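Local coordinates for period circadian protein homolog 2 (PDB 3GDI) that serves in the mouse circadian clock, probably as a transcriptional regulator that pairs with partner proteins through its tandem PAS domains, at residues H216-I219 with L220-G223; P210-L213 with A214-K217; V293-L296 with T297-H301. All blocks are in the same frame, centred on the assembly; numbering follows the deposited sequence.

Interaction 1 of 3, residues H216-I219 with L220-G223; sequences HKKI and LQAG
The C-terminal turns of helix 209-221, which packs on the second PAS sheet, bring His216, Lys217 and Lys218 against Leu220, Gln221 and Ala222. Three i to i+4 backbone bonds link the two halves. Leu220 N reaches His216 O at 3.1 Å, with an N-H...O angle of 163°. Ala222 N lies 2.6 Å from Lys218 O, a shorter but more bent bond. Gln221 N also bonds to Lys217 O, whose placement is less certain. Gly223, the next residue, is the first to leave helical phi/psi: its phi is positive (47°), a conformation that glycine adopts easily because it has no side chain to strain, and its N makes a weak bond to Leu220 O.

Lys218 and Gln221 run side by side in the same direction. With CG anti to the backbone N (chi1 173°) and an extended chain beyond, Gln221 lays its amide along the base of Lys218, NE2 standing 3.6 Å from Lys218 CA and 4.1 Å from Lys218 CG. The aliphatic part of the lysine suits this company, while its far end bends at the last torsion. Both residues are exposed, as long polar chains on an outer face should be. Ala222 CB lies 3.2 Å from Lys218 O.

The inner face is different in kind. Ile219 is buried, and its branched apolar chain meets Ile259, Ile262, Phe227 and Trp248 of the sheet, while Leu220 leans on Ile259 at the margin. This division into an apolar inner face and a polar outer one marks an amphipathic helix packed on the antiparallel sheet of a PAS fold.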
loop_
_atom_site.group_PDB
_atom_site.type_symbol
_atom_site.label_atom_id
_atom_site.label_comp_id
_atom_site.label_asym_id
_atom_site.label_seq_id
_atom_site.Cartn_x
_atom_site.Cartn_y
_atom_site.Cartn_z
ATOM N N HIS A 216 -2.582 0.591 22.523
ATOM C CA HIS A 216 -3.176 1.636 21.707
ATOM C C HIS A 216 -3.769 2.761 22.546
ATOM O O HIS A 216 -3.692 3.927 22.161
ATOM C CB HIS A 216 -4.196 1.047 20.733
ATOM C CG HIS A 216 -3.565 0.240 19.644
ATOM N ND1 HIS A 216 -2.993 -0.993 19.869
ATOM C CD2 HIS A 216 -3.321 0.533 18.346
ATOM C CE1 HIS A 216 -2.420 -1.422 18.760
ATOM N NE2 HIS A 216 -2.601 -0.513 17.820
ATOM N N LYS A 217 -4.329 2.420 23.704
ATOM C CA LYS A 217 -4.889 3.433 24.594
ATOM C C LYS A 217 -3.796 4.420 24.991
ATOM O O LYS A 217 -4.021 5.629 25.019
ATOM C CB LYS A 217 -5.480 2.788 25.848
ATOM C CG LYS A 217 -6.667 1.906 25.555
ATOM C CD LYS A 217 -7.523 1.673 26.787
ATOM C CE LYS A 217 -8.858 1.041 26.394
ATOM N NZ LYS A 217 -9.726 0.782 27.573
ATOM N N LYS A 218 -2.607 3.907 25.292
ATOM C CA LYS A 218 -1.515 4.788 25.662
ATOM C C LYS A 218 -1.033 5.566 24.442
ATOM O O LYS A 218 -0.630 6.722 24.561
ATOM C CB LYS A 218 -0.343 4.003 26.255
ATOM C CG LYS A 218 -0.681 3.249 27.531
ATOM C CD LYS A 218 0.574 2.635 28.168
ATOM C CE LYS A 218 0.239 1.733 29.367
ATOM N NZ LYS A 218 -0.475 2.452 30.464
ATOM N N ILE A 219 -1.078 4.939 23.271
ATOM C CA ILE A 219 -0.616 5.602 22.057
ATOM C C ILE A 219 -1.387 6.870 21.724
ATOM O O ILE A 219 -0.784 7.902 21.456
ATOM C CB ILE A 219 -0.679 4.669 20.828
ATOM C CG1 ILE A 219 0.381 3.572 20.950
ATOM C CG2 ILE A 219 -0.462 5.469 19.557
ATOM C CD1 ILE A 219 0.372 2.597 19.791
ATOM N N LEU A 220 -2.712 6.813 21.728
ATOM C CA LEU A 220 -3.440 8.021 21.392
ATOM C C LEU A 220 -3.402 8.967 22.582
ATOM O O LEU A 220 -3.530 10.182 22.430
ATOM C CB LEU A 220 -4.882 7.709 20.961
ATOM C CG LEU A 220 -5.993 7.507 21.988
ATOM C CD1 LEU A 220 -7.326 7.398 21.252
ATOM C CD2 LEU A 220 -5.715 6.271 22.817
ATOM N N GLN A 221 -3.196 8.405 23.766
ATOM C CA GLN A 221 -3.102 9.206 24.976
ATOM C C GLN A 221 -1.783 9.980 24.932
ATOM O O GLN A 221 -1.715 11.140 25.329
ATOM C CB GLN A 221 -3.142 8.293 26.204
ATOM C CG GLN A 221 -2.890 8.987 27.534
ATOM C CD GLN A 221 -2.613 8.002 28.672
ATOM O OE1 GLN A 221 -2.279 8.406 29.791
ATOM N NE2 GLN A 221 -2.748 6.707 28.388
ATOM N N ALA A 222 -0.738 9.330 24.432
ATOM C CA ALA A 222 0.580 9.942 24.330
ATOM C C ALA A 222 0.618 11.007 23.241
ATOM O O ALA A 222 1.609 11.729 23.101
ATOM C CB ALA A 222 1.629 8.873 24.050
ATOM N N GLY A 223 -0.459 11.082 22.464
ATOM C CA GLY A 223 -0.555 12.060 21.395
ATOM C C GLY A 223 0.639 12.207 20.465
ATOM O O GLY A 223 0.863 13.290 19.923
#

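Interaction 2 of 3, residues P210-L213 with A214-K217; sequences PLML and AIHK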
loop_
_atom_site.group_PDB
_atom_site.type_symbol
_atom_site.label_atom_id
_atom_site.label_comp_id
_atom_site.label_asym_id
_atom_site.label_seq_id
_atom_site.Cartn_x
_atom_site.Cartn_y
_atom_site.Cartn_z
ATOM N N PRO A 210 -4.116 -9.263 24.020
ATOM C CA PRO A 210 -4.903 -8.334 24.836
ATOM C C PRO A 210 -4.059 -7.113 25.223
ATOM O O PRO A 210 -4.584 -6.025 25.451
ATOM C CB PRO A 210 -5.288 -9.185 26.043
ATOM C CG PRO A 210 -5.449 -10.554 25.434
ATOM C CD PRO A 210 -4.247 -10.647 24.516
ATOM N N LEU A 211 -2.746 -7.298 25.296
ATOM C CA LEU A 211 -1.854 -6.197 25.644
ATOM C C LEU A 211 -1.984 -5.084 24.617
ATOM O O LEU A 211 -1.852 -3.910 24.951
ATOM C CB LEU A 211 -0.393 -6.662 25.690
ATOM C CG LEU A 211 0.120 -7.481 26.880
ATOM C CD1 LEU A 211 -0.731 -8.731 27.082
ATOM C CD2 LEU A 211 1.582 -7.860 26.624
ATOM N N MET A 212 -2.236 -5.460 23.368
ATOM C CA MET A 212 -2.366 -4.479 22.301
ATOM C C MET A 212 -3.440 -3.444 22.584
ATOM O O MET A 212 -3.319 -2.291 22.174
ATOM C CB MET A 212 -2.649 -5.163 20.961
ATOM C CG MET A 212 -1.431 -5.777 20.333
ATOM S SD MET A 212 -0.043 -4.600 20.244
ATOM C CE MET A 212 -0.337 -3.869 18.685
ATOM N N LEU A 213 -4.484 -3.851 23.297
ATOM C CA LEU A 213 -5.562 -2.929 23.622
ATOM C C LEU A 213 -5.053 -1.788 24.493
ATOM O O LEU A 213 -5.397 -0.626 24.268
ATOM C CB LEU A 213 -6.686 -3.659 24.349
ATOM C CG LEU A 213 -7.873 -2.769 24.705
ATOM C CD1 LEU A 213 -8.529 -2.261 23.429
ATOM C CD2 LEU A 213 -8.863 -3.562 25.541
ATOM N N ALA A 214 -4.232 -2.122 25.484
ATOM C CA ALA A 214 -3.678 -1.127 26.393
ATOM C C ALA A 214 -2.614 -0.305 25.693
ATOM O O ALA A 214 -2.426 0.873 25.977
ATOM C CB ALA A 214 -3.083 -1.807 27.618
ATOM N N ILE A 215 -1.909 -0.930 24.767
ATOM C CA ILE A 215 -0.873 -0.216 24.059
ATOM C C ILE A 215 -1.487 0.883 23.214
ATOM O O ILE A 215 -0.989 2.001 23.193
ATOM C CB ILE A 215 -0.051 -1.178 23.192
ATOM C CG1 ILE A 215 0.797 -2.058 24.108
ATOM C CG2 ILE A 215 0.828 -0.410 22.233
ATOM C CD1 ILE A 215 1.294 -3.341 23.456
ATOM N N HIS A 216 -2.582 0.591 22.523
ATOM C CA HIS A 216 -3.176 1.636 21.707
ATOM C C HIS A 216 -3.769 2.761 22.546
ATOM O O HIS A 216 -3.692 3.927 22.161
ATOM C CB HIS A 216 -4.196 1.047 20.733
ATOM C CG HIS A 216 -3.565 0.240 19.644
ATOM N ND1 HIS A 216 -2.993 -0.993 19.869
ATOM C CD2 HIS A 216 -3.321 0.533 18.346
ATOM C CE1 HIS A 216 -2.420 -1.422 18.760
ATOM N NE2 HIS A 216 -2.601 -0.513 17.820
ATOM N N LYS A 217 -4.329 2.420 23.704
ATOM C CA LYS A 217 -4.889 3.433 24.594
ATOM C C LYS A 217 -3.796 4.420 24.991
ATOM O O LYS A 217 -4.021 5.629 25.019
ATOM C CB LYS A 217 -5.480 2.788 25.848
ATOM C CG LYS A 217 -6.667 1.906 25.555
ATOM C CD LYS A 217 -7.523 1.673 26.787
ATOM C CE LYS A 217 -8.858 1.041 26.394
ATOM N NZ LYS A 217 -9.726 0.782 27.573
#
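Met212 and His216 both hold CG beside the backbone N, at chi1 -78° and -70°, and this shared choice turns the thioether and the imidazole to the same flank of helix 209-221. The methionine bends again at its next two torsions, carrying CE to 3.2 Å from His216 CE1, while its sulfur lies at the edge of the ring, 5.3 Å from the centroid of His216. Met212 SD also touches Ile215 CD1 at 3.7 Å. A flexible, unbranched methionine fits such a place, since its bends let it meet both the ring and the branched chain.

Met212 O is gripped twice by one residue. His216 N donates to it at 3.0 Å, and His216 ND1 approaches from the opposite face of the carbonyl plane at 2.7 Å, its bond nearly straight at 170°. The oxygen lies almost in the imidazole plane, so the bond helps fix the rotation of the ring; NE2, at the far side, bonds to His171 NE2.

Leu213 and Lys217 lie on the flank that faces helix 291-303. Lys217 CG passes 3.1 Å from Leu213 O before the extended, exposed chain runs on, and Leu213 itself packs on Leu296 and Gln299 of that helix. Contacts at a spacing of three and four residues are typical of an α-helix, here part of a PAS fold, to which the ND1 bond is a local addition.

Interaction 3 of 3, residues V293-L296 with T297-H301; sequences VQEL and TEQIH
Hydrogen bonds join Val293 and Thr297 twice in this part of helix 291-303. Thr297 N and Thr297 OG1 both donate to Val293 O, each at 2.8 Å, from opposite faces of the carbonyl plane; the hydroxyl stands well above that plane, 44° out of it. Chi1 of -73° sets OG1 beside the backbone N, which lets it turn back on the preceding turn. Ordinary i to i+4 backbone bonds follow, among them Glu298 N to Gln294 O at 3.0 Å, nearly straight at 174°.

Apolar packing is carried by Leu296 and Ile300, whose chains cross so that Leu296 CD1 meets Ile300 CD1 at 3.8 Å. Apolar chains suit both places because each also rests on Leu201, Leu296 meeting Leu213 as well and Ile300 meeting His216.

Mixed contacts come from Val293, whose CG1 lies 3.8 Å from Thr297 OG1, and from Gln299, whose amide OE1 lies 3.9 Å from Leu296 CD2, its chain reaching back across the leucine. On the polar side, Glu298 packs on Pro83 of the second subunit.

A valine in place of Thr297 would probably leave Val293 O with its backbone donor alone and set a methyl where the hydroxyl now bonds. The chemistry therefore implies that threonine's hydroxyl spends its hydrogen on its own helix, which lets a polar residue lie beside the apolar chains of Val293 and Leu201.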
loop_
_atom_site.group_PDB
_atom_site.type_symbol
_atom_site.label_atom_id
_atom_site.label_comp_id
_atom_site.label_asym_id
_atom_site.label_seq_id
_atom_site.Cartn_x
_atom_site.Cartn_y
_atom_site.Cartn_z
ATOM N N VAL A 293 -9.279 -12.509 17.655
ATOM C CA VAL A 293 -8.569 -11.470 16.918
ATOM C C VAL A 293 -9.532 -10.472 16.298
ATOM O O VAL A 293 -9.330 -9.267 16.407
ATOM C CB VAL A 293 -7.674 -12.062 15.816
ATOM C CG1 VAL A 293 -7.123 -10.958 14.929
ATOM C CG2 VAL A 293 -6.530 -12.817 16.451
ATOM N N GLN A 294 -10.581 -10.966 15.651
ATOM C CA GLN A 294 -11.566 -10.085 15.033
ATOM C C GLN A 294 -12.129 -9.146 16.095
ATOM O O GLN A 294 -12.175 -7.932 15.913
ATOM C CB GLN A 294 -12.707 -10.903 14.428
ATOM C CG GLN A 294 -12.271 -11.924 13.388
ATOM C CD GLN A 294 -13.424 -12.799 12.920
ATOM O OE1 GLN A 294 -13.248 -13.689 12.086
ATOM N NE2 GLN A 294 -14.613 -12.546 13.457
ATOM N N GLU A 295 -12.550 -9.732 17.207
ATOM C CA GLU A 295 -13.119 -8.994 18.326
ATOM C C GLU A 295 -12.208 -7.882 18.836
ATOM O O GLU A 295 -12.623 -6.727 18.960
ATOM C CB GLU A 295 -13.413 -9.955 19.484
ATOM C CG GLU A 295 -13.835 -9.264 20.781
ATOM C CD GLU A 295 -13.604 -10.127 22.020
ATOM O OE1 GLU A 295 -13.920 -9.659 23.139
ATOM O OE2 GLU A 295 -13.104 -11.266 21.875
ATOM N N LEU A 296 -10.969 -8.248 19.149
ATOM C CA LEU A 296 -9.989 -7.307 19.675
ATOM C C LEU A 296 -9.628 -6.240 18.640
ATOM O O LEU A 296 -9.367 -5.087 18.981
ATOM C CB LEU A 296 -8.735 -8.070 20.109
ATOM C CG LEU A 296 -8.085 -7.671 21.435
ATOM C CD1 LEU A 296 -7.745 -6.192 21.425
ATOM C CD2 LEU A 296 -9.034 -7.980 22.578
ATOM N N THR A 297 -9.622 -6.639 17.372
ATOM C CA THR A 297 -9.299 -5.739 16.285
ATOM C C THR A 297 -10.324 -4.615 16.180
ATOM O O THR A 297 -9.976 -3.445 16.289
ATOM C CB THR A 297 -9.214 -6.515 14.945
ATOM O OG1 THR A 297 -8.018 -7.303 14.926
ATOM C CG2 THR A 297 -9.208 -5.567 13.763
ATOM N N GLU A 298 -11.591 -4.959 15.987
ATOM C CA GLU A 298 -12.617 -3.927 15.857
ATOM C C GLU A 298 -12.681 -3.053 17.109
ATOM O O GLU A 298 -13.059 -1.880 17.053
ATOM C CB GLU A 298 -13.986 -4.563 15.573
ATOM C CG GLU A 298 -15.092 -3.554 15.247
ATOM C CD GLU A 298 -16.278 -4.182 14.510
ATOM O OE1 GLU A 298 -16.788 -5.235 14.969
ATOM O OE2 GLU A 298 -16.706 -3.617 13.476
ATOM N N GLN A 299 -12.287 -3.634 18.233
ATOM C CA GLN A 299 -12.288 -2.941 19.512
ATOM C C GLN A 299 -11.234 -1.836 19.509
ATOM O O GLN A 299 -11.445 -0.753 20.052
ATOM C CB GLN A 299 -11.990 -3.952 20.616
ATOM C CG GLN A 299 -12.329 -3.509 22.013
ATOM C CD GLN A 299 -11.972 -4.572 23.039
ATOM O OE1 GLN A 299 -12.258 -5.761 22.845
ATOM N NE2 GLN A 299 -11.346 -4.152 24.138
ATOM N N ILE A 300 -10.091 -2.125 18.896
ATOM C CA ILE A 300 -8.999 -1.167 18.812
ATOM C C ILE A 300 -9.333 -0.097 17.774
ATOM O O ILE A 300 -9.173 1.097 18.032
ATOM C CB ILE A 300 -7.679 -1.873 18.425
ATOM C CG1 ILE A 300 -7.194 -2.738 19.591
ATOM C CG2 ILE A 300 -6.621 -0.854 18.057
ATOM C CD1 ILE A 300 -6.010 -3.630 19.258
ATOM N N HIS A 301 -9.807 -0.526 16.606
ATOM C CA HIS A 301 -10.162 0.410 15.546
ATOM C C HIS A 301 -11.155 1.438 16.085
ATOM O O HIS A 301 -11.038 2.627 15.817
ATOM C CB HIS A 301 -10.791 -0.338 14.373
ATOM C CG HIS A 301 -10.896 0.480 13.124
ATOM N ND1 HIS A 301 -11.528 0.026 11.985
ATOM C CD2 HIS A 301 -10.422 1.712 12.823
ATOM C CE1 HIS A 301 -11.437 0.941 11.037
ATOM N NE2 HIS A 301 -10.772 1.975 11.520
#

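From the N terminus, interaction 2 (210-213 with 214-217) comes first and interaction 1 (216-219 with 220-223) follows on the same helix 209-221, the two overlapping at His216 and Lys217. Interaction 3 (293-296 with 297-301) opens much later, after the strands 227-235, 241-252 and 259-268, on helix 291-303. Each is local, bridging a single helical turn or so; none closes a long loop, and none encloses another. The two helices meet directly: His216 CD2 lies 3.6 Å from Ile300 CG2, and Met212 CB 4.1 Å from Ile300 CD1. Such contacts between interactions 2 and 3 join helix 291-303 to helix 209-221, which itself rests on the second PAS sheet.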